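PDB 3MBH: putative phosphomethylpyrimidine kinase from Bacteroides thetaiotaomicron, which probably transfers phosphate from ATP to pyridoxal, as a pyridoxal kinase of the ribokinase superfamily, and binds pyridoxal in this crystal form. Local coordinates for residues Q91-I94 with V95-F98; M133-L136 with I137-D141. All coordinates share one frame; numbering follows the deposited sequence.

Contact 1: Q91-I94 with V95-F98; sequences QIQI and VSDF
Q91 and V95 begin a run of ordinary alpha-helical bonds in which each residue of 91-94 offers its carbonyl to the residue four places on. V95 N reaches Q91 O at 2.8 Å, and S96, D97 and F98 bond in turn to I92, Q93 and I94, with F98 N 3.0 Å from I94 O in a more bent bond (146° at the hydrogen).

I92 O accepts S96 N and, in one of the two conformers modelled for S96, also S96 OG at 2.7 Å, so this second bond is less certain. In that conformer the hydroxyl approaches from 45° above the carbonyl plane; chi1 of -53° sets OG anti to its own carbonyl carbon and swings it back over the preceding turn, a common way for a buried helical serine to satisfy its hydroxyl. V95, a small apolar residue, suits packing on V13 of strand 9-17; within the helix its CG2 methyl lies 3.1 Å from Q91 O, a tight contact. A water donates to both Q93 OE1 (3.0 Å) and D97 OD2 (2.8 Å), joining two polar side chains one turn apart. D97 is a zinc ligand in a crystal structure of this protein, though no zinc is bound to this chain.

Q91 can be buried because its amide is satisfied: OE1 accepts a hydrogen bond from G87 N, and NE2 bonds to T43 O and T61 OG1. Helix 91-102 is the helix of the beta-alpha-beta unit 80-83, 91-102, 108-111: F98 also packs on strand 9-17, I94 and F98 on helix 64-73, and I92, Q93 and S96 on helix 127-136.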
loop_
_atom_site.group_PDB
_atom_site.type_symbol
_atom_site.label_atom_id
_atom_site.label_comp_id
_atom_site.label_asym_id
_atom_site.label_seq_id
_atom_site.Cartn_x
_atom_site.Cartn_y
_atom_site.Cartn_z
ATOM N N GLN A 91 36.433 4.856 -23.465
ATOM C CA GLN A 91 35.489 3.961 -22.831
ATOM C C GLN A 91 34.555 3.307 -23.813
ATOM O O GLN A 91 34.074 2.228 -23.546
ATOM C CB GLN A 91 34.672 4.675 -21.739
ATOM C CG GLN A 91 35.575 5.212 -20.641
ATOM C CD GLN A 91 34.843 5.677 -19.407
ATOM O OE1 GLN A 91 33.619 5.561 -19.332
ATOM N NE2 GLN A 91 35.581 6.262 -18.457
ATOM N N ILE A 92 34.334 3.915 -24.965
ATOM C CA ILE A 92 33.347 3.328 -25.864
ATOM C C ILE A 92 33.743 1.898 -26.241
ATOM O O ILE A 92 32.946 0.981 -26.128
ATOM C CB ILE A 92 33.030 4.171 -27.077
ATOM C CG1 ILE A 92 32.026 5.268 -26.673
ATOM C CG2 ILE A 92 32.425 3.239 -28.205
ATOM C CD1 ILE A 92 32.663 6.484 -25.834
ATOM N N GLN A 93 34.997 1.691 -26.564
ATOM C CA GLN A 93 35.428 0.363 -27.011
ATOM C C GLN A 93 35.526 -0.639 -25.865
ATOM O O GLN A 93 35.257 -1.812 -26.030
ATOM C CB GLN A 93 36.735 0.445 -27.785
ATOM C CG GLN A 93 36.566 0.713 -29.252
ATOM C CD GLN A 93 35.690 -0.345 -30.009
ATOM O OE1 GLN A 93 35.783 -1.570 -29.793
ATOM N NE2 GLN A 93 34.834 0.155 -30.870
ATOM N N ILE A 94 35.925 -0.160 -24.711
ATOM C CA ILE A 94 35.920 -0.983 -23.479
ATOM C C ILE A 94 34.509 -1.459 -23.180
ATOM O O ILE A 94 34.258 -2.644 -22.874
ATOM C CB ILE A 94 36.511 -0.240 -22.261
ATOM C CG1 ILE A 94 37.984 0.060 -22.530
ATOM C CG2 ILE A 94 36.328 -1.101 -20.983
ATOM C CD1 ILE A 94 38.648 1.092 -21.586
ATOM N N VAL A 95 33.573 -0.543 -23.308
ATOM C CA VAL A 95 32.187 -0.849 -23.016
ATOM C C VAL A 95 31.602 -1.748 -24.103
ATOM O O VAL A 95 30.877 -2.665 -23.785
ATOM C CB VAL A 95 31.371 0.424 -22.819
ATOM C CG1 VAL A 95 29.894 0.088 -22.665
ATOM C CG2 VAL A 95 31.897 1.174 -21.540
ATOM N N SER A 96 31.931 -1.493 -25.365
ATOM C CA SER A 96 31.488 -2.376 -26.445
ATOM C C SER A 96 31.944 -3.826 -26.221
ATOM O O SER A 96 31.164 -4.772 -26.401
ATOM C CB SER A 96 31.970 -1.855 -27.795
ATOM O OG SER A 96 31.602 -0.504 -27.963
ATOM N N ASP A 97 33.198 -3.996 -25.820
ATOM C CA ASP A 97 33.742 -5.334 -25.495
ATOM C C ASP A 97 33.070 -5.972 -24.294
ATOM O O ASP A 97 32.885 -7.185 -24.272
ATOM C CB ASP A 97 35.254 -5.265 -25.255
ATOM C CG ASP A 97 36.036 -5.120 -26.549
ATOM O OD1 ASP A 97 35.447 -5.378 -27.611
ATOM O OD2 ASP A 97 37.225 -4.738 -26.522
ATOM N N PHE A 98 32.704 -5.152 -23.303
ATOM C CA PHE A 98 32.011 -5.602 -22.131
ATOM C C PHE A 98 30.660 -6.187 -22.509
ATOM O O PHE A 98 30.353 -7.312 -22.115
ATOM C CB PHE A 98 31.849 -4.455 -21.139
ATOM C CG PHE A 98 31.006 -4.784 -19.953
ATOM C CD1 PHE A 98 31.343 -5.812 -19.114
ATOM C CD2 PHE A 98 29.842 -4.072 -19.694
ATOM C CE1 PHE A 98 30.553 -6.116 -17.999
ATOM C CE2 PHE A 98 29.043 -4.363 -18.585
ATOM C CZ PHE A 98 29.390 -5.403 -17.738
HETATM O O HOH W 1 38.102 -2.719 -28.265
#

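Contact 2: M133-L136 with I137-D141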
loop_
_atom_site.group_PDB
_atom_site.type_symbol
_atom_site.label_atom_id
_atom_site.label_comp_id
_atom_site.label_asym_id
_atom_site.label_seq_id
_atom_site.Cartn_x
_atom_site.Cartn_y
_atom_site.Cartn_z
HETATM N N MSE A 133 30.322 7.486 -29.629
HETATM C CA MSE A 133 28.990 7.126 -29.193
HETATM C C MSE A 133 28.177 6.550 -30.358
HETATM O O MSE A 133 27.386 5.629 -30.166
HETATM C CB MSE A 133 28.297 8.315 -28.551
HETATM C CG MSE A 133 26.963 8.005 -27.909
HETATM SE SE MSE A 133 27.137 6.707 -26.436
HETATM C CE MSE A 133 27.767 7.886 -25.029
ATOM N N ARG A 134 28.387 7.087 -31.563
ATOM C CA ARG A 134 27.779 6.545 -32.762
ATOM C C ARG A 134 28.063 5.049 -32.948
ATOM O O ARG A 134 27.216 4.309 -33.444
ATOM C CB ARG A 134 28.259 7.297 -34.026
ATOM C CG ARG A 134 27.647 8.676 -34.180
ATOM C CD ARG A 134 28.251 9.388 -35.357
ATOM N NE ARG A 134 27.881 10.794 -35.355
ATOM C CZ ARG A 134 28.622 11.775 -35.847
ATOM N NH1 ARG A 134 29.810 11.521 -36.363
ATOM N NH2 ARG A 134 28.185 13.021 -35.812
ATOM N N HIS A 135 29.247 4.610 -32.538
ATOM C CA HIS A 135 29.574 3.208 -32.546
ATOM C C HIS A 135 28.850 2.423 -31.446
ATOM O O HIS A 135 28.302 1.348 -31.714
ATOM C CB HIS A 135 31.093 2.953 -32.391
ATOM C CG HIS A 135 31.451 1.499 -32.434
ATOM N ND1 HIS A 135 31.358 0.748 -33.586
ATOM C CD2 HIS A 135 31.850 0.647 -31.464
ATOM C CE1 HIS A 135 31.723 -0.498 -33.332
ATOM N NE2 HIS A 135 32.044 -0.584 -32.055
ATOM N N LEU A 136 28.887 2.944 -30.235
ATOM C CA LEU A 136 28.314 2.241 -29.104
ATOM C C LEU A 136 26.814 1.965 -29.321
ATOM O O LEU A 136 26.333 0.884 -28.982
ATOM C CB LEU A 136 28.530 3.002 -27.802
ATOM C CG LEU A 136 28.036 2.251 -26.556
ATOM C CD1 LEU A 136 28.730 0.856 -26.428
ATOM C CD2 LEU A 136 28.181 3.116 -25.270
ATOM N N ILE A 137 26.082 2.894 -29.919
ATOM C CA ILE A 137 24.639 2.643 -30.066
ATOM C C ILE A 137 24.338 1.421 -30.959
ATOM O O ILE A 137 23.281 0.836 -30.811
ATOM C CB ILE A 137 23.803 3.854 -30.533
ATOM C CG1 ILE A 137 24.194 4.292 -31.969
ATOM C CG2 ILE A 137 23.815 4.968 -29.461
ATOM C CD1 ILE A 137 23.196 5.138 -32.591
ATOM N N THR A 138 25.276 1.020 -31.831
ATOM C CA THR A 138 25.063 -0.090 -32.750
ATOM C C THR A 138 25.011 -1.395 -31.976
ATOM O O THR A 138 24.566 -2.431 -32.503
ATOM C CB THR A 138 26.174 -0.209 -33.847
ATOM O OG1 THR A 138 27.435 -0.549 -33.261
ATOM C CG2 THR A 138 26.319 1.086 -34.630
ATOM N N LYS A 139 25.446 -1.348 -30.727
ATOM C CA LYS A 139 25.560 -2.532 -29.926
ATOM C C LYS A 139 24.378 -2.693 -28.982
ATOM O O LYS A 139 24.283 -3.732 -28.358
ATOM C CB LYS A 139 26.861 -2.532 -29.124
ATOM C CG LYS A 139 28.121 -2.334 -29.980
ATOM C CD LYS A 139 28.290 -3.397 -31.010
ATOM C CE LYS A 139 29.694 -3.340 -31.694
ATOM N NZ LYS A 139 29.743 -4.209 -32.938
ATOM N N ALA A 140 23.456 -1.731 -28.953
ATOM C CA ALA A 140 22.348 -1.711 -27.957
ATOM C C ALA A 140 21.062 -2.258 -28.537
ATOM O O ALA A 140 20.851 -2.180 -29.740
ATOM C CB ALA A 140 22.099 -0.315 -27.480
ATOM N N ASP A 141 20.188 -2.721 -27.648
ATOM C CA ASP A 141 18.817 -3.103 -28.004
ATOM C C ASP A 141 17.867 -1.911 -27.921
ATOM O O ASP A 141 16.921 -1.775 -28.723
ATOM C CB ASP A 141 18.302 -4.217 -27.090
ATOM C CG ASP A 141 19.181 -5.463 -27.113
ATOM O OD1 ASP A 141 19.570 -5.866 -28.201
ATOM O OD2 ASP A 141 19.472 -6.055 -26.065
#
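The H135 imidazole has T138 OG1 over one face, 4.1 Å above the plane and displaced toward the rim, while K139 CE comes up obliquely, 3.6 Å from NE2. A bend at chi2 (-60°) folds the lysine chain back to the ring, so that methylene carbon rather than the ammonium makes the closest approach. The neighbouring ammonium would probably disfavour a protonated histidine.

H135 O takes two bonds from T138: the hydroxyl OG1 at 2.6 Å, in the carbonyl plane, and the backbone N at 3.0 Å, from above that plane. Chi1 of 66° places OG1 between the threonine's own N and carbonyl carbon, which turns it back to that oxygen; the hydroxyl adds a second bond to the turn that T138 N already closes, while the other branch, CG2, packs against R134 O. I137, buried, sets CG1 3.4 Å from the same R134 O.

The backbone bonds change span: I137 N bonds four residues back to M133 O, T138 N and K139 N three back, to H135 O and L136 O. Such a change is common at the C-terminal part of an alpha-helix, and here the chain runs on from helix 127-136 to strand 142-143 of the ribokinase-type alpha/beta sheet.

Overall arrangement
Contact 1 comes first along the chain, in helix 91-102, and contact 2 follows on helix 127-136 and the segment after it; their centres are 10 Å apart. These helices are neighbours and touch directly: I92 CG2 lies 3.9 Å from L136 CB, and Q93 NE2 is near the H135 ring, so the two contacts share an interface between helices. Both helices pack against the parallel part of the central sheet, where helix 91-102 leads to strand 108-111 and helix 127-136 to its neighbour 142-143. Neither contact touches pyridoxal, about 11 Å from the Q91 side chain and about 9 Å from that of M133; they belong to the scaffold around the pocket, not its lining.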